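Long-range contacts in attaching and effacing protein, pathogenesis factor (Escherichia coli, PDB 4E9L), which probably acts as an adhesin of the intimin/invasin family, this chain being a run of immunoglobulin-like domains from its extracellular part: residues P100-V105 and V185-D190; P336-A342 and A372-M378; E203-A208 and L287-E293. All blocks are in the same frame, centred on the assembly; numbering follows the deposited sequence. Where two conformers were deposited one is given.

Interaction 1: residues P100-V105 and V185-D190; sequences PDKPVV and VTVVAD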
ATOM      1  N   PRO A 100      19.995  17.735  22.315  1.00 16.55           N
ATOM      2  CA  PRO A 100      19.501  16.396  22.719  1.00 15.44           C
ATOM      3  C   PRO A 100      19.689  15.379  21.598  1.00 19.38           C
ATOM      4  O   PRO A 100      20.004  15.747  20.461  1.00 19.68           O
ATOM      5  CB  PRO A 100      17.992  16.650  22.910  1.00 17.33           C
ATOM      6  CG  PRO A 100      17.675  17.662  21.792  1.00 22.19           C
ATOM      7  CD  PRO A 100      18.911  18.559  21.717  1.00 18.72           C
ATOM      8  N   ASP A 101      19.377  14.121  21.887  1.00 14.94           N
ATOM      9  CA  ASP A 101      19.301  13.112  20.852  1.00 15.89           C
ATOM     10  C   ASP A 101      17.899  13.341  20.228  1.00 22.47           C
ATOM     11  O   ASP A 101      17.046  13.999  20.839  1.00 22.63           O
ATOM     12  CB  ASP A 101      19.484  11.703  21.428  1.00 18.25           C
ATOM     13  CG  ASP A 101      19.374  10.582  20.400  1.00 33.56           C
ATOM     14  OD1 ASP A 101      19.550  10.863  19.180  1.00 33.86           O
ATOM     15  OD2 ASP A 101      19.075   9.435  20.806  1.00 39.71           O
ATOM     16  N   LYS A 102      17.699  12.915  18.984  1.00 20.08           N
ATOM     17  CA  LYS A 102      16.438  13.180  18.290  1.00 20.24           C
ATOM     18  C   LYS A 102      16.058  14.678  18.108  1.00 22.18           C
ATOM     19  O   LYS A 102      14.885  15.047  18.298  1.00 22.56           O
ATOM     20  CB  LYS A 102      15.285  12.278  18.771  1.00 22.32           C
ATOM     21  CG  LYS A 102      15.619  10.805  18.577  1.00 32.25           C
ATOM     22  CD  LYS A 102      14.413   9.904  18.774  1.00 50.74           C
ATOM     23  CE  LYS A 102      14.792   8.463  19.054  1.00 60.61           C
ATOM     24  NZ  LYS A 102      15.799   7.915  18.098  1.00 67.29           N
ATOM     25  N   PRO A 103      17.008  15.579  17.741  1.00 17.77           N
ATOM     26  CA  PRO A 103      16.581  16.947  17.417  1.00 18.78           C
ATOM     27  C   PRO A 103      15.788  16.845  16.099  1.00 22.19           C
ATOM     28  O   PRO A 103      15.905  15.844  15.371  1.00 20.74           O
ATOM     29  CB  PRO A 103      17.909  17.678  17.203  1.00 20.16           C
ATOM     30  CG  PRO A 103      18.808  16.624  16.622  1.00 22.66           C
ATOM     31  CD  PRO A 103      18.446  15.391  17.425  1.00 18.82           C
ATOM     32  N   VAL A 104      14.965  17.840  15.814  1.00 20.37           N
ATOM     33  CA  VAL A 104      14.130  17.841  14.608  1.00 20.89           C
ATOM     34  C   VAL A 104      14.846  18.624  13.521  1.00 23.30           C
ATOM     35  O   VAL A 104      15.536  19.615  13.819  1.00 21.81           O
ATOM     36  CB  VAL A 104      12.722  18.438  14.938  1.00 26.00           C
ATOM     37  CG1 VAL A 104      11.787  18.438  13.717  1.00 25.39           C
ATOM     38  CG2 VAL A 104      12.067  17.678  16.101  1.00 26.32           C
ATOM     39  N   VAL A 105      14.653  18.218  12.256  1.00 19.24           N
ATOM     40  CA  VAL A 105      15.172  18.951  11.088  1.00 19.31           C
ATOM     41  C   VAL A 105      14.773  20.414  11.207  1.00 24.26           C
ATOM     42  O   VAL A 105      13.668  20.723  11.700  1.00 20.88           O
ATOM     43  CB  VAL A 105      14.693  18.368   9.722  1.00 21.79           C
ATOM     44  CG1 VAL A 105      15.326  17.022   9.453  1.00 20.45           C
ATOM     45  CG2 VAL A 105      13.164  18.290   9.622  1.00 21.11           C
ATOM     46  N   VAL A 185      23.775  11.221  16.513  1.00 20.63           N
ATOM     47  CA  VAL A 185      22.337  11.375  16.781  1.00 19.35           C
ATOM     48  C   VAL A 185      21.559  11.104  15.509  1.00 23.97           C
ATOM     49  O   VAL A 185      22.112  11.170  14.401  1.00 23.00           O
ATOM     50  CB  VAL A 185      21.902  12.732  17.418  1.00 22.45           C
ATOM     51  CG1 VAL A 185      22.480  12.917  18.820  1.00 22.31           C
ATOM     52  CG2 VAL A 185      22.215  13.928  16.520  1.00 21.73           C
ATOM     53  N   THR A 186      20.257  10.843  15.676  1.00 21.98           N
ATOM     54  CA  THR A 186      19.316  10.705  14.584  1.00 21.59           C
ATOM     55  C   THR A 186      18.564  12.021  14.572  1.00 23.17           C
ATOM     56  O   THR A 186      17.973  12.408  15.586  1.00 23.07           O
ATOM     57  CB  THR A 186      18.338   9.537  14.817  1.00 28.98           C
ATOM     58  OG1 THR A 186      19.091   8.340  14.970  1.00 27.53           O
ATOM     59  CG2 THR A 186      17.321   9.388  13.673  1.00 27.24           C
ATOM     60  N   VAL A 187      18.634  12.732  13.450  1.00 17.61           N
ATOM     61  CA  VAL A 187      17.891  13.978  13.287  1.00 16.05           C
ATOM     62  C   VAL A 187      16.546  13.504  12.696  1.00 20.87           C
ATOM     63  O   VAL A 187      16.534  12.847  11.657  1.00 20.05           O
ATOM     64  CB  VAL A 187      18.622  15.010  12.399  1.00 18.19           C
ATOM     65  CG1 VAL A 187      17.780  16.273  12.232  1.00 18.45           C
ATOM     66  CG2 VAL A 187      20.002  15.344  12.968  1.00 17.18           C
ATOM     67  N   VAL A 188      15.447  13.744  13.417  1.00 18.43           N
ATOM     68  CA  VAL A 188      14.125  13.245  13.031  1.00 18.39           C
ATOM     69  C   VAL A 188      13.379  14.187  12.095  1.00 20.65           C
ATOM     70  O   VAL A 188      13.595  15.400  12.111  1.00 19.43           O
ATOM     71  CB  VAL A 188      13.239  12.792  14.237  1.00 21.22           C
ATOM     72  CG1 VAL A 188      13.921  11.685  15.033  1.00 21.26           C
ATOM     73  CG2 VAL A 188      12.823  13.960  15.133  1.00 20.56           C
ATOM     74  N   ALA A 189      12.483  13.623  11.308  1.00 16.57           N
ATOM     75  CA  ALA A 189      11.623  14.390  10.403  1.00 16.74           C
ATOM     76  C   ALA A 189      10.660  15.280  11.239  1.00 21.92           C
ATOM     77  O   ALA A 189      10.424  15.018  12.423  1.00 19.99           O
ATOM     78  CB  ALA A 189      10.825  13.429   9.526  1.00 16.68           C
ATOM     79  N   ASP A 190      10.136  16.345  10.637  1.00 18.73           N
ATOM     80  CA  ASP A 190       9.182  17.210  11.320  1.00 18.94           C
ATOM     81  C   ASP A 190       7.775  16.531  11.348  1.00 23.04           C
ATOM     82  O   ASP A 190       7.653  15.335  11.016  1.00 22.42           O
ATOM     83  CB  ASP A 190       9.161  18.597  10.632  1.00 21.70           C
ATOM     84  CG  ASP A 190       8.847  19.771  11.552  1.00 32.03           C
ATOM     85  OD1 ASP A 190       8.143  19.566  12.576  1.00 31.29           O
ATOM     86  OD2 ASP A 190       9.230  20.900  11.212  1.00 37.69           O
TER
HETATM   87  O   HOH W   1      19.949   8.504  17.899  1.00 49.61           O
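Residues 100-105, in the loop between strands 95-99 and 108-114, run alongside the end of strand 183-187 and the residues that follow it, in the same direction and in step: Pro103 lies beside Val187 and Val104 beside Val188. A single bridge at Val104 and Val188 joins the backbones, with Val188 N donating to Pro103 O (2.9 Å) and Val105 N to Val188 O (3.0 Å). Lys102 CA approaches Thr186 O at 3.2 Å in a CA-H...O contact. Pro103 CG packs on Val187 CG2 at 4.1 Å, and Val105 CG1 meets Val187 CG1 at 3.8 Å; Val104 CG2 also touches Val188 CG2 at 3.9 Å. Asp190 N is bonded to Asp220 of the following domain. The contact thus ties an early loop of this immunoglobulin-like domain to its last strand: backbone bonds set the register, aliphatic packing fills the inner side, and at the polar outer end a water bridges Asp101 OD1 (2.7 Å) and Thr186 OG1 (3.1 Å).

Interaction 2: residues P336-A342 and A372-M378; sequences PVFSGAA and AGQLSVM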
ATOM      1  N   PRO A 336     -21.053 -22.553 -24.050  1.00 18.32           N
ATOM      2  CA  PRO A 336     -21.555 -23.577 -23.114  1.00 18.22           C
ATOM      3  C   PRO A 336     -21.034 -24.972 -23.497  1.00 20.50           C
ATOM      4  O   PRO A 336     -20.529 -25.163 -24.598  1.00 19.50           O
ATOM      5  CB  PRO A 336     -23.089 -23.525 -23.278  1.00 19.77           C
ATOM      6  CG  PRO A 336     -23.373 -22.463 -24.285  1.00 24.54           C
ATOM      7  CD  PRO A 336     -22.096 -22.144 -25.010  1.00 20.01           C
ATOM      8  N   VAL A 337     -21.132 -25.920 -22.572  1.00 18.89           N
ATOM      9  CA  VAL A 337     -20.734 -27.321 -22.763  1.00 19.91           C
ATOM     10  C   VAL A 337     -22.049 -28.129 -22.964  1.00 19.97           C
ATOM     11  O   VAL A 337     -23.012 -27.936 -22.228  1.00 19.73           O
ATOM     12  CB  VAL A 337     -19.910 -27.811 -21.544  1.00 25.79           C
ATOM     13  CG1 VAL A 337     -19.813 -29.327 -21.514  1.00 26.66           C
ATOM     14  CG2 VAL A 337     -18.510 -27.176 -21.532  1.00 26.43           C
ATOM     15  N   PHE A 338     -22.091 -28.976 -23.991  1.00 16.05           N
ATOM     16  CA  PHE A 338     -23.271 -29.792 -24.337  1.00 15.99           C
ATOM     17  C   PHE A 338     -23.027 -31.271 -24.127  1.00 19.13           C
ATOM     18  O   PHE A 338     -21.979 -31.773 -24.521  1.00 18.44           O
ATOM     19  CB  PHE A 338     -23.673 -29.552 -25.819  1.00 16.68           C
ATOM     20  CG  PHE A 338     -23.912 -28.093 -26.142  1.00 16.52           C
ATOM     21  CD1 PHE A 338     -22.944 -27.339 -26.807  1.00 18.85           C
ATOM     22  CD2 PHE A 338     -25.098 -27.467 -25.771  1.00 16.94           C
ATOM     23  CE1 PHE A 338     -23.172 -25.991 -27.125  1.00 18.92           C
ATOM     24  CE2 PHE A 338     -25.325 -26.122 -26.089  1.00 18.30           C
ATOM     25  CZ  PHE A 338     -24.348 -25.385 -26.738  1.00 17.19           C
ATOM     26  N   SER A 339     -24.014 -31.980 -23.551  1.00 15.82           N
ATOM     27  CA  SER A 339     -23.984 -33.438 -23.379  1.00 16.28           C
ATOM     28  C   SER A 339     -25.393 -34.005 -23.571  1.00 19.38           C
ATOM     29  O   SER A 339     -26.350 -33.233 -23.697  1.00 16.14           O
ATOM     30  CB  SER A 339     -23.392 -33.818 -22.016  1.00 18.15           C
ATOM     31  OG  SER A 339     -24.208 -33.345 -20.957  1.00 23.60           O
ATOM     32  N   GLY A 340     -25.507 -35.335 -23.630  1.00 17.06           N
ATOM     33  CA  GLY A 340     -26.785 -36.006 -23.839  1.00 15.38           C
ATOM     34  C   GLY A 340     -26.981 -36.351 -25.299  1.00 18.29           C
ATOM     35  O   GLY A 340     -26.162 -35.940 -26.126  1.00 17.11           O
ATOM     36  N   ALA A 341     -28.037 -37.137 -25.622  1.00 15.65           N
ATOM     37  CA  ALA A 341     -28.342 -37.617 -26.982  1.00 16.07           C
ATOM     38  C   ALA A 341     -28.332 -36.501 -28.052  1.00 20.18           C
ATOM     39  O   ALA A 341     -27.740 -36.689 -29.110  1.00 19.91           O
ATOM     40  CB  ALA A 341     -29.686 -38.344 -27.001  1.00 16.95           C
ATOM     41  N   ALA A 342     -28.943 -35.342 -27.758  1.00 15.41           N
ATOM     42  CA  ALA A 342     -29.016 -34.235 -28.716  1.00 15.36           C
ATOM     43  C   ALA A 342     -27.682 -33.518 -28.991  1.00 17.51           C
ATOM     44  O   ALA A 342     -27.628 -32.691 -29.892  1.00 14.92           O
ATOM     45  CB  ALA A 342     -30.108 -33.245 -28.311  1.00 15.54           C
ATOM     46  N   ALA A 372     -31.932 -35.527 -32.158  1.00 19.27           N
ATOM     47  CA  ALA A 372     -33.072 -35.306 -31.251  1.00 20.12           C
ATOM     48  C   ALA A 372     -32.756 -35.929 -29.878  1.00 23.60           C
ATOM     49  O   ALA A 372     -31.775 -36.645 -29.726  1.00 23.60           O
ATOM     50  CB  ALA A 372     -34.330 -35.945 -31.833  1.00 20.94           C
ATOM     51  N   GLY A 373     -33.591 -35.649 -28.899  1.00 20.19           N
ATOM     52  CA  GLY A 373     -33.410 -36.214 -27.581  1.00 21.16           C
ATOM     53  C   GLY A 373     -33.027 -35.187 -26.554  1.00 23.41           C
ATOM     54  O   GLY A 373     -33.073 -33.980 -26.806  1.00 20.44           O
ATOM     55  N   GLN A 374     -32.640 -35.679 -25.384  1.00 21.15           N
ATOM     56  CA  GLN A 374     -32.281 -34.802 -24.293  1.00 20.17           C
ATOM     57  C   GLN A 374     -30.961 -34.070 -24.535  1.00 21.37           C
ATOM     58  O   GLN A 374     -30.011 -34.656 -25.065  1.00 20.21           O
ATOM     59  CB  GLN A 374     -32.323 -35.584 -22.960  1.00 22.09           C
ATOM     60  CG  GLN A 374     -32.284 -34.704 -21.733  1.00 30.84           C
ATOM     61  CD  GLN A 374     -32.435 -35.498 -20.459  1.00 46.44           C
ATOM     62  OE1 GLN A 374     -33.541 -35.800 -20.018  1.00 40.57           O
ATOM     63  NE2 GLN A 374     -31.321 -35.812 -19.819  1.00 38.02           N
ATOM     64  N   LEU A 375     -30.945 -32.742 -24.239  1.00 15.51           N
ATOM     65  CA  LEU A 375     -29.757 -31.921 -24.347  1.00 14.55           C
ATOM     66  C   LEU A 375     -29.505 -31.226 -23.013  1.00 19.43           C
ATOM     67  O   LEU A 375     -30.365 -30.471 -22.551  1.00 18.00           O
ATOM     68  CB  LEU A 375     -29.871 -30.850 -25.463  1.00 13.47           C
ATOM     69  CG  LEU A 375     -28.651 -29.912 -25.645  1.00 18.29           C
ATOM     70  CD1 LEU A 375     -27.424 -30.679 -26.193  1.00 19.40           C
ATOM     71  CD2 LEU A 375     -28.958 -28.789 -26.642  1.00 17.19           C
ATOM     72  N   SER A 376     -28.310 -31.454 -22.431  1.00 16.10           N
ATOM     73  CA  SER A 376     -27.886 -30.815 -21.194  0.50 16.18           C
ATOM     74  C   SER A 376     -26.968 -29.646 -21.593  1.00 19.59           C
ATOM     75  O   SER A 376     -26.001 -29.848 -22.337  1.00 19.46           O
ATOM     76  CB  SER A 376     -27.191 -31.829 -20.288  0.50 20.06           C
ATOM     77  OG  SER A 376     -26.288 -31.237 -19.372  0.50 28.76           O
ATOM     78  N   VAL A 377     -27.315 -28.424 -21.164  1.00 15.68           N
ATOM     79  CA  VAL A 377     -26.559 -27.225 -21.512  1.00 13.92           C
ATOM     80  C   VAL A 377     -25.902 -26.630 -20.251  1.00 18.41           C
ATOM     81  O   VAL A 377     -26.608 -26.162 -19.348  1.00 17.79           O
ATOM     82  CB  VAL A 377     -27.459 -26.187 -22.263  1.00 15.80           C
ATOM     83  CG1 VAL A 377     -26.677 -24.941 -22.640  1.00 16.09           C
ATOM     84  CG2 VAL A 377     -28.101 -26.789 -23.505  1.00 14.49           C
ATOM     85  N   MET A 378     -24.564 -26.635 -20.208  1.00 15.11           N
ATOM     86  CA  MET A 378     -23.848 -26.108 -19.055  1.00 16.09           C
ATOM     87  C   MET A 378     -23.118 -24.823 -19.414  1.00 20.03           C
ATOM     88  O   MET A 378     -22.121 -24.860 -20.152  1.00 20.05           O
ATOM     89  CB  MET A 378     -22.914 -27.164 -18.413  1.00 19.06           C
ATOM     90  CG  MET A 378     -22.084 -26.632 -17.218  1.00 21.61           C
ATOM     91  SD  MET A 378     -23.024 -25.845 -15.855  1.00 25.30           S
ATOM     92  CE  MET A 378     -23.835 -27.314 -15.120  1.00 20.98           C
TER
HETATM   93  O   HOH W   2     -23.632 -30.479 -20.353  1.00 23.15           O
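Phe338 lays its ring edge against Val377, CD2 to CG2 at 3.8 Å, while its CB meets Leu375 CD1 at 3.9 Å. The two segments are neighbouring antiparallel strands in one sheet of an immunoglobulin-like invasin domain, 337-339 against 373-378, with short axes 4.9 Å apart at 160°. Val337 with Met378 and Ser339 with Ser376 are hydrogen-bonded pairs; Phe338 with Val377 is the non-hydrogen-bonded pair between them. Bonds run both ways in each outer pair, as in Val337 N to Met378 O (2.8 Å) and Met378 N to Val337 O (2.9 Å). Past Ser339 the chain turns through Gly340 into a 3-10 segment, yet Ala342 N still reaches Gln374 O at 3.0 Å. At Gly340 and Gly373 phi is positive, and a CB on either would clash with the facing segment. Strand 391-395 flanks 373-378, bonding to Leu375 through Leu393. On the face carrying both serines, one water bonds Ser339 OG (3.0 Å) and Ser376 OG (2.9 Å) and donates to Val337 O (3.2 Å).

Interaction 3: residues E203-A208 and L287-E293; sequences EDHVKA and LTVIAGE
A parallel pairing in an otherwise antiparallel sheet sets this contact apart: strand 205-207 runs beside strand 287-290, short axes 4.6 Å apart and crossing at -29°. It belongs to an immunoglobulin-like beta-sandwich domain of the invasin type, in which the chain leaves strand 198-201 of one sheet and enters 205-207 at the edge of the other. Both strands are extended, phi -72 to -139° and psi 119 to 175°. His205 pairs with Thr288, Val206 with Val289 and Lys207 with Ile290, CA-CA 4.9-5.0 Å. The ladder runs Thr288 N to Asp204 O (2.8 Å), Val206 N to Thr288 O (3.0 Å), Ile290 N to Val206 O (2.9 Å) and Ala208 N to Ile290 O (2.9 Å). Val206 and Val289 (chi1 t) face the buried side, where Val206 CG2 meets Leu287 CD2 at 3.9 Å. The other face carries His205, Thr288, Lys207 (all m) and Ile290 (p). His205 ND1 donates to Asp204 OD1 at 2.9 Å; Thr288 OG1 bonds Glu268. Gly292 CA comes 3.4 Å from Ala208 O, where a CB would clash, and a water donates to Ala208 O and accepts from Glu293 N, each at 2.8 Å.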
ATOM      1  N   GLU A 203      -5.121  -2.079  -6.567  1.00 18.10           N
ATOM      2  CA  GLU A 203      -6.174  -2.304  -7.562  1.00 19.17           C
ATOM      3  C   GLU A 203      -7.284  -1.291  -7.339  1.00 24.71           C
ATOM      4  O   GLU A 203      -7.762  -1.160  -6.205  1.00 24.64           O
ATOM      5  CB  GLU A 203      -6.768  -3.720  -7.419  1.00 20.61           C
ATOM      6  CG  GLU A 203      -5.770  -4.845  -7.619  1.00 30.42           C
ATOM      7  CD  GLU A 203      -6.049  -6.055  -6.750  1.00 50.81           C
ATOM      8  OE1 GLU A 203      -5.507  -6.128  -5.619  1.00 44.63           O
ATOM      9  OE2 GLU A 203      -6.804  -6.938  -7.213  1.00 40.82           O
ATOM     10  N   ASP A 204      -7.738  -0.614  -8.407  1.00 22.84           N
ATOM     11  CA  ASP A 204      -8.842   0.338  -8.217  1.00 23.68           C
ATOM     12  C   ASP A 204     -10.248  -0.249  -8.494  1.00 23.32           C
ATOM     13  O   ASP A 204     -11.261   0.448  -8.374  1.00 21.50           O
ATOM     14  CB  ASP A 204      -8.577   1.692  -8.861  1.00 27.46           C
ATOM     15  CG  ASP A 204      -8.341   1.672 -10.350  1.00 39.93           C
ATOM     16  OD1 ASP A 204      -8.756   0.690 -11.006  1.00 40.50           O
ATOM     17  OD2 ASP A 204      -7.736   2.634 -10.862  1.00 48.96           O
ATOM     18  N   HIS A 205     -10.290  -1.548  -8.818  1.00 17.89           N
ATOM     19  CA  HIS A 205     -11.518  -2.326  -8.952  1.00 19.94           C
ATOM     20  C   HIS A 205     -11.280  -3.606  -8.164  1.00 22.19           C
ATOM     21  O   HIS A 205     -10.307  -4.320  -8.422  1.00 21.81           O
ATOM     22  CB  HIS A 205     -11.878  -2.604 -10.427  1.00 21.87           C
ATOM     23  CG  HIS A 205     -12.325  -1.373 -11.146  1.00 26.56           C
ATOM     24  ND1 HIS A 205     -11.422  -0.409 -11.560  1.00 29.55           N
ATOM     25  CD2 HIS A 205     -13.577  -0.957 -11.446  1.00 29.82           C
ATOM     26  CE1 HIS A 205     -12.152   0.557 -12.100  1.00 29.76           C
ATOM     27  NE2 HIS A 205     -13.455   0.270 -12.053  1.00 29.95           N
ATOM     28  N   VAL A 206     -12.098  -3.846  -7.139  1.00 16.70           N
ATOM     29  CA  VAL A 206     -11.927  -5.040  -6.294  1.00 16.09           C
ATOM     30  C   VAL A 206     -13.256  -5.788  -6.233  1.00 18.86           C
ATOM     31  O   VAL A 206     -14.305  -5.159  -6.077  1.00 18.18           O
ATOM     32  CB  VAL A 206     -11.372  -4.691  -4.873  1.00 18.76           C
ATOM     33  CG1 VAL A 206     -11.254  -5.936  -3.985  1.00 17.53           C
ATOM     34  CG2 VAL A 206     -10.022  -3.969  -4.967  1.00 19.08           C
ATOM     35  N   LYS A 207     -13.212  -7.109  -6.403  1.00 15.95           N
ATOM     36  CA  LYS A 207     -14.414  -7.942  -6.330  1.00 16.33           C
ATOM     37  C   LYS A 207     -14.894  -8.052  -4.880  1.00 19.88           C
ATOM     38  O   LYS A 207     -14.067  -8.167  -3.961  1.00 19.27           O
ATOM     39  CB  LYS A 207     -14.168  -9.323  -6.930  1.00 17.15           C
ATOM     40  CG  LYS A 207     -13.920  -9.292  -8.428  1.00 20.88           C
ATOM     41  CD  LYS A 207     -13.984 -10.709  -8.985  1.00 29.82           C
ATOM     42  CE  LYS A 207     -13.918 -10.728 -10.498  1.00 49.17           C
ATOM     43  NZ  LYS A 207     -12.524 -10.610 -10.999  1.00 59.17           N
ATOM     44  N   ALA A 208     -16.234  -7.994  -4.680  1.00 16.48           N
ATOM     45  CA  ALA A 208     -16.870  -8.080  -3.360  1.00 16.40           C
ATOM     46  C   ALA A 208     -16.365  -9.318  -2.610  1.00 18.44           C
ATOM     47  O   ALA A 208     -16.373 -10.409  -3.153  1.00 18.71           O
ATOM     48  CB  ALA A 208     -18.399  -8.138  -3.514  1.00 16.82           C
ATOM     49  N   LEU A 287     -11.400   3.430  -4.759  1.00 21.04           N
ATOM     50  CA  LEU A 287     -11.621   2.223  -5.526  1.00 20.43           C
ATOM     51  C   LEU A 287     -13.107   1.965  -5.700  1.00 21.56           C
ATOM     52  O   LEU A 287     -13.947   2.558  -5.001  1.00 21.76           O
ATOM     53  CB  LEU A 287     -10.836   0.984  -5.014  1.00 20.86           C
ATOM     54  CG  LEU A 287     -11.173   0.338  -3.661  1.00 25.74           C
ATOM     55  CD1 LEU A 287     -12.310  -0.707  -3.795  1.00 26.80           C
ATOM     56  CD2 LEU A 287      -9.979  -0.464  -3.176  1.00 28.68           C
ATOM     57  N   THR A 288     -13.419   1.120  -6.665  1.00 16.72           N
ATOM     58  CA  THR A 288     -14.771   0.674  -6.927  1.00 16.76           C
ATOM     59  C   THR A 288     -14.846  -0.784  -6.512  1.00 19.02           C
ATOM     60  O   THR A 288     -14.048  -1.620  -6.983  1.00 18.00           O
ATOM     61  CB  THR A 288     -15.123   0.879  -8.418  1.00 24.24           C
ATOM     62  OG1 THR A 288     -15.143   2.282  -8.673  1.00 25.58           O
ATOM     63  CG2 THR A 288     -16.484   0.315  -8.785  1.00 24.14           C
ATOM     64  N   VAL A 289     -15.816  -1.102  -5.660  1.00 15.26           N
ATOM     65  CA  VAL A 289     -16.099  -2.498  -5.326  1.00 13.05           C
ATOM     66  C   VAL A 289     -17.100  -2.982  -6.403  1.00 16.70           C
ATOM     67  O   VAL A 289     -18.180  -2.414  -6.567  1.00 15.27           O
ATOM     68  CB  VAL A 289     -16.586  -2.758  -3.875  1.00 15.61           C
ATOM     69  CG1 VAL A 289     -16.771  -4.264  -3.610  1.00 14.35           C
ATOM     70  CG2 VAL A 289     -15.634  -2.147  -2.846  1.00 14.96           C
ATOM     71  N   ILE A 290     -16.699  -3.986  -7.164  1.00 14.90           N
ATOM     72  CA  ILE A 290     -17.513  -4.606  -8.207  1.00 15.27           C
ATOM     73  C   ILE A 290     -18.058  -5.924  -7.672  1.00 18.67           C
ATOM     74  O   ILE A 290     -17.685  -6.303  -6.561  1.00 15.91           O
ATOM     75  CB  ILE A 290     -16.696  -4.733  -9.520  1.00 18.76           C
ATOM     76  CG1 ILE A 290     -15.489  -5.721  -9.377  1.00 18.80           C
ATOM     77  CG2 ILE A 290     -16.247  -3.315  -9.996  1.00 18.21           C
ATOM     78  CD1 ILE A 290     -14.824  -6.177 -10.750  1.00 17.92           C
ATOM     79  N   ALA A 291     -18.937  -6.631  -8.425  1.00 16.55           N
ATOM     80  CA  ALA A 291     -19.477  -7.906  -7.932  1.00 16.51           C
ATOM     81  C   ALA A 291     -18.388  -8.924  -7.617  1.00 18.87           C
ATOM     82  O   ALA A 291     -17.320  -8.922  -8.246  1.00 16.80           O
ATOM     83  CB  ALA A 291     -20.493  -8.494  -8.923  1.00 17.21           C
ATOM     84  N   GLY A 292     -18.665  -9.794  -6.646  1.00 15.39           N
ATOM     85  CA  GLY A 292     -17.729 -10.844  -6.273  1.00 15.20           C
ATOM     86  C   GLY A 292     -17.623 -11.914  -7.350  1.00 21.51           C
ATOM     87  O   GLY A 292     -18.252 -11.812  -8.422  1.00 20.10           O
ATOM     88  N   GLU A 293     -16.804 -12.940  -7.079  1.00 20.11           N
ATOM     89  CA  GLU A 293     -16.637 -14.115  -7.948  1.00 20.90           C
ATOM     90  C   GLU A 293     -18.052 -14.672  -8.199  1.00 24.70           C
ATOM     91  O   GLU A 293     -18.867 -14.708  -7.267  1.00 22.62           O
ATOM     92  CB  GLU A 293     -15.824 -15.187  -7.177  1.00 23.41           C
ATOM     93  CG  GLU A 293     -15.390 -16.390  -8.007  1.00 42.43           C
ATOM     94  CD  GLU A 293     -14.423 -17.364  -7.344  1.00 82.27           C
ATOM     95  OE1 GLU A 293     -14.191 -17.248  -6.116  1.00 88.81           O
ATOM     96  OE2 GLU A 293     -13.898 -18.250  -8.056  1.00 78.43           O
TER
HETATM   97  O   HOH W   3     -12.582   3.177  -9.248  1.00 43.40           O
HETATM   98  O   HOH W   4     -15.515 -12.700  -4.569  1.00 23.36           O

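Each contact belongs to a different invasin-type domain, and along the chain they follow in the order 1, 3, 2. The centres of interactions 1 and 3 lie 42 Å apart. Those of interactions 2 and 3 are 35 Å apart. Interactions 1 and 2, with centres 75 Å apart, sit on opposite sides of the chain's centre. Interactions 1 and 3 are corresponding places in successive domains, where an early segment runs alongside the last strand, through a single bridge in 1 and a short parallel ladder in 3; in both, an aspartate of the next domain, Asp220 or Asp322, bonds the exit backbone. Interaction 2 is an antiparallel pairing of neighbouring strands. The repetition fits an elongated adhesin rod built of similar modules.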